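PDB 3D0K: putative poly(3-hydroxybutyrate) depolymerase LpqC from Bordetella parapertussis 12822, which probably hydrolyses ester bonds, perhaps those of poly(3-hydroxybutyrate) or related esters. Local coordinates for residues Asp72-Ala77 / Ala275-Cys280; Ala78-Leu83 / Trp284-Met289. All blocks are in the same frame, centred on the assembly; numbering follows the deposited sequence.

Contact 1: Asp72-Ala77 / Ala275-Cys280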
# COMPACT_ATOMS: atom_id res chain seq x y z
N ASP A 72 -14.64 -3.62 -0.06
CA ASP A 72 -15.96 -3.28 0.55
C ASP A 72 -15.84 -2.09 1.51
O ASP A 72 -16.75 -1.24 1.60
CB ASP A 72 -16.53 -4.47 1.33
CG ASP A 72 -17.11 -5.58 0.41
OD1 ASP A 72 -17.18 -5.42 -0.82
OD2 ASP A 72 -17.48 -6.64 0.95
N PHE A 73 -14.73 -2.05 2.27
CA PHE A 73 -14.54 -0.94 3.24
C PHE A 73 -14.56 0.42 2.56
O PHE A 73 -14.95 1.41 3.18
CB PHE A 73 -13.18 -1.02 3.94
CG PHE A 73 -12.97 -2.26 4.74
CD1 PHE A 73 -14.05 -3.02 5.20
CD2 PHE A 73 -11.66 -2.68 5.03
CE1 PHE A 73 -13.83 -4.21 5.97
CE2 PHE A 73 -11.42 -3.85 5.80
CZ PHE A 73 -12.52 -4.62 6.25
N TRP A 74 -14.11 0.48 1.29
CA TRP A 74 -14.03 1.72 0.53
C TRP A 74 -15.28 2.11 -0.27
O TRP A 74 -15.30 3.18 -0.89
CB TRP A 74 -12.81 1.69 -0.40
CG TRP A 74 -11.52 1.92 0.35
CD1 TRP A 74 -10.81 1.00 1.13
CD2 TRP A 74 -10.84 3.16 0.46
NE1 TRP A 74 -9.67 1.61 1.67
CE2 TRP A 74 -9.68 2.94 1.28
CE3 TRP A 74 -11.05 4.44 -0.10
CZ2 TRP A 74 -8.77 3.96 1.56
CZ3 TRP A 74 -10.14 5.46 0.19
CH2 TRP A 74 -9.01 5.20 1.02
N ILE A 75 -16.30 1.25 -0.29
CA ILE A 75 -17.54 1.57 -1.02
C ILE A 75 -18.22 2.92 -0.64
O ILE A 75 -18.54 3.73 -1.53
CB ILE A 75 -18.53 0.38 -1.03
CG1 ILE A 75 -17.96 -0.75 -1.96
CG2 ILE A 75 -19.94 0.83 -1.53
CD1 ILE A 75 -18.75 -2.09 -1.80
N PRO A 76 -18.46 3.17 0.65
CA PRO A 76 -19.13 4.43 0.95
C PRO A 76 -18.35 5.67 0.48
O PRO A 76 -18.96 6.58 -0.08
CB PRO A 76 -19.27 4.39 2.49
CG PRO A 76 -19.22 2.89 2.81
CD PRO A 76 -18.20 2.37 1.88
N ALA A 77 -17.03 5.69 0.67
CA ALA A 77 -16.21 6.79 0.15
C ALA A 77 -16.26 6.85 -1.41
O ALA A 77 -16.28 7.94 -1.98
CB ALA A 77 -14.73 6.66 0.68
N ALA A 275 -11.76 0.96 9.83
CA ALA A 275 -11.69 2.32 10.39
C ALA A 275 -10.57 3.11 9.72
O ALA A 275 -10.73 4.28 9.43
CB ALA A 275 -11.46 2.28 11.90
N MSE A 276 -9.40 2.49 9.51
CA MSE A 276 -8.25 3.20 8.99
C MSE A 276 -8.51 3.57 7.52
O MSE A 276 -8.09 4.65 7.07
CB MSE A 276 -6.95 2.40 9.14
CG MSE A 276 -6.57 2.10 10.62
SE MSE A 276 -6.05 3.79 11.57
CE MSE A 276 -4.25 3.89 10.79
N SER A 277 -9.22 2.70 6.79
CA SER A 277 -9.70 3.02 5.44
C SER A 277 -10.58 4.28 5.41
O SER A 277 -10.40 5.14 4.55
CB SER A 277 -10.46 1.83 4.81
OG SER A 277 -9.60 0.72 4.60
N GLN A 278 -11.55 4.38 6.31
CA GLN A 278 -12.48 5.50 6.31
C GLN A 278 -11.81 6.80 6.77
O GLN A 278 -12.15 7.90 6.30
CB GLN A 278 -13.71 5.14 7.14
CG GLN A 278 -14.42 3.88 6.64
CD GLN A 278 -15.92 3.97 6.72
OE1 GLN A 278 -16.51 4.04 7.81
NE2 GLN A 278 -16.58 3.94 5.55
N VAL A 279 -10.85 6.68 7.67
CA VAL A 279 -10.05 7.83 8.09
C VAL A 279 -9.20 8.34 6.95
O VAL A 279 -9.08 9.52 6.75
CB VAL A 279 -9.21 7.46 9.31
CG1 VAL A 279 -8.10 8.48 9.58
CG2 VAL A 279 -10.15 7.23 10.53
N CYS A 280 -8.55 7.42 6.24
CA CYS A 280 -7.73 7.76 5.08
C CYS A 280 -8.51 8.48 3.97
O CYS A 280 -8.02 9.44 3.38
CB CYS A 280 -7.03 6.51 4.53
SG CYS A 280 -5.77 6.97 3.29
O HOH W 1 -15.52 4.10 2.70
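Trp74 and Ser277 meet through the pyrrole side of the indole. Trp74 NE1 lies 3.1 Å from Ser277 OG and 3.2 Å from Ser277 CB. Ser277 O sits over one face of the same indole, nearer its rim, with Trp74 CZ2 3.6 Å from Ser277 O. Further along the six-membered ring, Trp74 CH2 packs on Cys280 CB at 4.2 Å. Phe73 adds its CB and CD2, each 4.0 Å from Ser277 OG. On the outer side a single water links two backbone groups of 72-77 to the Gln278 side chain. It donates to Phe73 O at 2.8 Å and accepts from Ala77 N and from Gln278 NE2. The Gln278 chain starts out pointing away from 72-77 and bends at chi2 (-142°). It crosses the Pro76 side chain at about a right angle, with Gln278 NE2 3.9 Å from Pro76 CG. Behind this shell, Ser277 OG is hydrogen-bonded to Gly273 O, a turn earlier. Phe145 of strand 142-147 meets the Trp74 ring edge-to-face and also touches Ser277 and Cys280. The eight-stranded sheet has order 1-2-4-3-5-6-7-8 with strand 40-46 antiparallel, and the helices after strand 56-60 and helix 273-286 pack on the same face, as in alpha/beta-hydrolases.

Contact 2: Ala78-Leu83 / Trp284-Met289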
# COMPACT_ATOMS: atom_id res chain seq x y z
N ALA A 78 -16.27 5.68 -2.08
CA ALA A 78 -16.30 5.63 -3.56
C ALA A 78 -17.61 6.18 -4.04
O ALA A 78 -17.67 6.90 -5.03
CB ALA A 78 -16.13 4.18 -4.07
N ASP A 79 -18.69 5.84 -3.34
CA ASP A 79 -20.03 6.34 -3.76
C ASP A 79 -20.12 7.86 -3.59
O ASP A 79 -20.72 8.56 -4.43
CB ASP A 79 -21.10 5.70 -2.89
CG ASP A 79 -21.36 4.25 -3.27
OD1 ASP A 79 -20.96 3.83 -4.38
OD2 ASP A 79 -21.96 3.52 -2.45
N ARG A 80 -19.57 8.38 -2.48
CA ARG A 80 -19.63 9.83 -2.18
C ARG A 80 -18.71 10.65 -3.14
O ARG A 80 -19.12 11.63 -3.76
CB ARG A 80 -19.25 10.06 -0.70
CG ARG A 80 -19.27 11.52 -0.24
CD ARG A 80 -19.75 11.60 1.23
NE ARG A 80 -19.38 12.88 1.87
CZ ARG A 80 -18.28 13.06 2.61
NH1 ARG A 80 -17.43 12.06 2.86
NH2 ARG A 80 -18.04 14.25 3.13
N HIS A 81 -17.49 10.17 -3.31
CA HIS A 81 -16.50 10.90 -4.06
C HIS A 81 -16.30 10.45 -5.49
O HIS A 81 -15.50 11.09 -6.20
CB HIS A 81 -15.16 10.89 -3.31
CG HIS A 81 -15.26 11.46 -1.93
ND1 HIS A 81 -15.46 12.80 -1.71
CD2 HIS A 81 -15.22 10.87 -0.72
CE1 HIS A 81 -15.54 13.02 -0.41
NE2 HIS A 81 -15.37 11.87 0.22
N LYS A 82 -17.01 9.39 -5.92
CA LYS A 82 -16.88 8.83 -7.29
C LYS A 82 -15.43 8.36 -7.54
O LYS A 82 -14.74 8.84 -8.41
CB LYS A 82 -17.35 9.82 -8.35
CG LYS A 82 -18.79 10.37 -8.11
CD LYS A 82 -19.74 9.23 -7.85
CE LYS A 82 -21.17 9.75 -7.63
NZ LYS A 82 -21.90 8.75 -6.79
N LEU A 83 -14.99 7.41 -6.73
CA LEU A 83 -13.65 6.86 -6.85
C LEU A 83 -13.76 5.48 -7.45
O LEU A 83 -14.64 4.72 -7.05
CB LEU A 83 -13.07 6.67 -5.44
CG LEU A 83 -13.24 7.88 -4.50
CD1 LEU A 83 -12.85 7.51 -3.08
CD2 LEU A 83 -12.42 9.05 -5.04
N TRP A 284 -7.98 12.31 2.63
CA TRP A 284 -7.70 12.52 1.22
C TRP A 284 -8.81 13.26 0.51
O TRP A 284 -8.57 14.10 -0.35
CB TRP A 284 -7.55 11.16 0.52
CG TRP A 284 -6.20 10.53 0.65
CD1 TRP A 284 -5.03 11.15 1.04
CD2 TRP A 284 -5.88 9.19 0.33
NE1 TRP A 284 -3.99 10.23 1.00
CE2 TRP A 284 -4.48 9.03 0.55
CE3 TRP A 284 -6.63 8.08 -0.14
CZ2 TRP A 284 -3.81 7.82 0.28
CZ3 TRP A 284 -5.96 6.85 -0.35
CH2 TRP A 284 -4.57 6.74 -0.16
N PHE A 285 -10.04 12.90 0.81
CA PHE A 285 -11.13 13.43 -0.00
C PHE A 285 -12.04 14.42 0.67
O PHE A 285 -12.67 15.20 -0.01
CB PHE A 285 -11.91 12.31 -0.66
CG PHE A 285 -11.04 11.43 -1.49
CD1 PHE A 285 -10.41 11.92 -2.65
CD2 PHE A 285 -10.76 10.14 -1.07
CE1 PHE A 285 -9.56 11.12 -3.39
CE2 PHE A 285 -9.89 9.31 -1.82
CZ PHE A 285 -9.29 9.79 -2.99
N ASP A 286 -12.10 14.39 2.00
CA ASP A 286 -12.75 15.49 2.76
C ASP A 286 -11.77 16.53 3.30
O ASP A 286 -12.19 17.55 3.86
CB ASP A 286 -13.56 14.94 3.93
CG ASP A 286 -14.77 14.17 3.48
OD1 ASP A 286 -15.13 14.30 2.29
OD2 ASP A 286 -15.40 13.49 4.32
N GLY A 287 -10.48 16.24 3.21
CA GLY A 287 -9.44 17.14 3.68
C GLY A 287 -9.42 17.33 5.19
O GLY A 287 -9.06 18.38 5.68
N ARG A 288 -9.83 16.31 5.93
CA ARG A 288 -10.01 16.49 7.36
C ARG A 288 -9.90 15.17 8.09
O ARG A 288 -10.15 14.10 7.54
CB ARG A 288 -11.37 17.11 7.60
CG ARG A 288 -12.55 16.20 7.30
CD ARG A 288 -13.82 17.01 7.29
NE ARG A 288 -14.19 17.37 8.64
CZ ARG A 288 -14.93 16.62 9.44
NH1 ARG A 288 -15.21 17.03 10.67
NH2 ARG A 288 -15.38 15.44 9.02
N MSE A 289 -9.52 15.26 9.35
CA MSE A 289 -9.65 14.15 10.25
C MSE A 289 -11.11 14.09 10.74
O MSE A 289 -11.72 15.14 11.08
CB MSE A 289 -8.63 14.32 11.38
CG MSE A 289 -8.67 13.30 12.47
SE MSE A 289 -7.78 11.62 11.91
CE MSE A 289 -6.30 12.36 11.00
O HOH W 2 -14.64 10.68 3.07
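His81 and Phe285 form the close part of this contact. Phe285 CB stands over the centre of the imidazole, 3.5 Å from the His81 ring centroid and 4° off the ring normal. Arg80 CG, anti to the backbone N (chi1 -179°), lies over the opposite face, sandwiching the imidazole. Next to it, Leu83 and Phe285 meet tip to tip. Leu83 CD2 makes a CH-pi contact 3.9 Å from the Phe285 ring centroid, and Leu83 CD1 is 3.7 Å from Phe285 CE2. Val57 of strand 56-60 touches both Leu83 and Phe285. Here the C-terminal ends of helices 75-81 and 273-286 lie side by side on the sheet of an alpha-beta-alpha sandwich. The outer side is polar and more open. The Arg80 guanidinium forms a salt bridge with Asp286. Arg80 NH1 donates to the syn lone pair of Asp286 OD2 at 2.9 Å, in the guanidinium plane. The bond from Arg80 NH2 to the same oxygen is weak. The carboxylate is turned 73° from the guanidinium. Asp286 OD1 lies at the edge of the imidazole, 3.0 Å from His81 CE1, and a water bonded to His81 NE2 also donates weakly to Asp286 OD2.

In the fold
Contacts 1 and 2 are successive parts of the packing of 72-83 against helix 273-286, and both use helix 75-81. Their centres are about 9 Å apart. Contact 1 is the more buried, its centre about 14 Å from the centre of the chain; that of contact 2 lies about 18 Å out. They touch where Trp74 CH2 packs on Trp284 CZ3 at 3.7 Å and where Ala77 O lies 3.6 Å from Leu83 CD1. Val279 CG1 also reaches Met289 SE at 3.9 Å. Trp74 lies near, without touching, a GxSxG sequence (Gly146, Ser148, Gly150) that may form the nucleophile elbow. Ser148, His271 and Asp216 are placed as a Ser-His-Asp triad would be, and may be catalytic.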